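Local structure of transcription initiation factor TFIID subunit 5 (Encephalitozoon cuniculi, 2J4B) at residues S77-T80 / V81-H85. The protein is a TBP-associated subunit of the general transcription factor TFIID and of SAGA, seen here as its N-terminal domain, and probably mediates regulation of RNA polymerase transcription. Residues are numbered along the deposited sequence; the frame is centred on the assembly and turned at random.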
# COMPACT_ATOMS: atom_id res chain seq x y z
N SER A 77 -2.09 -13.79 -10.32
CA SER A 77 -3.17 -14.66 -10.82
C SER A 77 -4.51 -14.36 -10.18
O SER A 77 -5.49 -15.03 -10.48
CB SER A 77 -2.83 -16.14 -10.59
OG SER A 77 -3.21 -16.59 -9.28
N ILE A 78 -4.57 -13.37 -9.29
CA ILE A 78 -5.80 -12.99 -8.61
C ILE A 78 -6.47 -11.79 -9.28
O ILE A 78 -6.06 -10.66 -9.03
CB ILE A 78 -5.50 -12.62 -7.15
CG1 ILE A 78 -4.93 -13.82 -6.40
CG2 ILE A 78 -6.76 -12.11 -6.43
CD1 ILE A 78 -4.48 -13.48 -5.02
N TYR A 79 -7.49 -12.04 -10.11
CA TYR A 79 -8.16 -10.99 -10.88
C TYR A 79 -9.56 -10.63 -10.37
O TYR A 79 -9.99 -9.50 -10.50
CB TYR A 79 -8.32 -11.39 -12.36
CG TYR A 79 -7.08 -11.96 -12.98
CD1 TYR A 79 -5.96 -11.16 -13.19
CD2 TYR A 79 -7.01 -13.30 -13.36
CE1 TYR A 79 -4.81 -11.67 -13.75
CE2 TYR A 79 -5.86 -13.82 -13.93
CZ TYR A 79 -4.76 -13.00 -14.11
OH TYR A 79 -3.62 -13.50 -14.67
N THR A 80 -10.27 -11.61 -9.81
CA THR A 80 -11.66 -11.39 -9.44
C THR A 80 -11.86 -11.49 -7.94
O THR A 80 -10.96 -11.89 -7.20
CB THR A 80 -12.58 -12.40 -10.13
OG1 THR A 80 -12.32 -13.71 -9.61
CG2 THR A 80 -12.35 -12.37 -11.64
N VAL A 81 -13.05 -11.11 -7.50
CA VAL A 81 -13.44 -11.20 -6.11
C VAL A 81 -13.44 -12.64 -5.62
O VAL A 81 -13.05 -12.90 -4.49
CB VAL A 81 -14.85 -10.58 -5.87
CG1 VAL A 81 -15.49 -11.11 -4.57
CG2 VAL A 81 -14.74 -9.07 -5.83
N GLN A 82 -13.89 -13.56 -6.46
CA GLN A 82 -13.86 -14.98 -6.13
C GLN A 82 -12.43 -15.45 -5.87
O GLN A 82 -12.20 -16.27 -5.00
CB GLN A 82 -14.50 -15.80 -7.25
CG GLN A 82 -14.28 -17.32 -7.18
CD GLN A 82 -14.85 -17.95 -5.92
OE1 GLN A 82 -15.65 -17.34 -5.21
NE2 GLN A 82 -14.43 -19.18 -5.64
N HIS A 83 -11.46 -14.94 -6.63
CA HIS A 83 -10.06 -15.36 -6.50
C HIS A 83 -9.49 -14.91 -5.16
O HIS A 83 -8.60 -15.55 -4.63
CB HIS A 83 -9.20 -14.78 -7.62
CG HIS A 83 -9.47 -15.36 -8.96
ND1 HIS A 83 -9.09 -14.73 -10.13
CD2 HIS A 83 -10.09 -16.51 -9.34
CE1 HIS A 83 -9.46 -15.47 -11.16
NE2 HIS A 83 -10.06 -16.55 -10.71
N ILE A 84 -9.99 -13.80 -4.64
CA ILE A 84 -9.55 -13.33 -3.32
C ILE A 84 -10.10 -14.24 -2.24
O ILE A 84 -9.41 -14.56 -1.28
CB ILE A 84 -9.99 -11.87 -3.05
CG1 ILE A 84 -9.30 -10.91 -4.03
CG2 ILE A 84 -9.67 -11.47 -1.62
CD1 ILE A 84 -9.94 -9.52 -4.08
N HIS A 85 -11.35 -14.66 -2.40
CA HIS A 85 -12.01 -15.55 -1.44
C HIS A 85 -11.39 -16.97 -1.39
O HIS A 85 -11.41 -17.61 -0.33
CB HIS A 85 -13.51 -15.64 -1.73
CG HIS A 85 -14.32 -14.56 -1.08
ND1 HIS A 85 -14.43 -13.28 -1.59
CD2 HIS A 85 -15.06 -14.56 0.06
CE1 HIS A 85 -15.20 -12.55 -0.80
NE2 HIS A 85 -15.60 -13.30 0.21
O HOH W 1 -15.53 -13.20 -8.77
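His83 ND1 accepts a hydrogen bond from Tyr79 N at 3.1 Å, with an N-H...acceptor angle of 160°. The donor lies in the plane of the imidazole, at its edge. A side chain of the first helical turn thus reaches back and fastens the loop after helix 69-75 to the start of helix 81-86, within the NTD2 domain of TAF5; His83 CG stands anti to the carbonyl carbon (chi1 -69°), which directs the ring towards that loop. Thr80 is the N-cap: its OG1 accepts a weak bond from His83 N at 3.3 Å. The same OG1 sits over the centre of the His83 ring, 3.3 Å above its plane. A chi1 of 68° sets the hydroxyl between backbone N and carbonyl carbon, where it meets His83 N and also lies over the ring. Gln82 N, also in the first turn, donates to a water at 2.9 Å, and that water is weakly bonded to Thr80 OG1.

Beyond the polar links, Ile78 CG2 packs 3.7 Å from Ile84 CG1, the two side chains crossing at about a right angle, and also touches His83 CB. Phe89 and Ala90 of helix 88-95 extend the apolar surface around Ile78, while Ile46 of helix 34-47 meets Ile84.

Because ND1 receives an N-H, the His83 ring, if neutral, would carry its proton on NE2; protonation at ND1 would probably be disfavoured, since it would cost this loop-to-helix link.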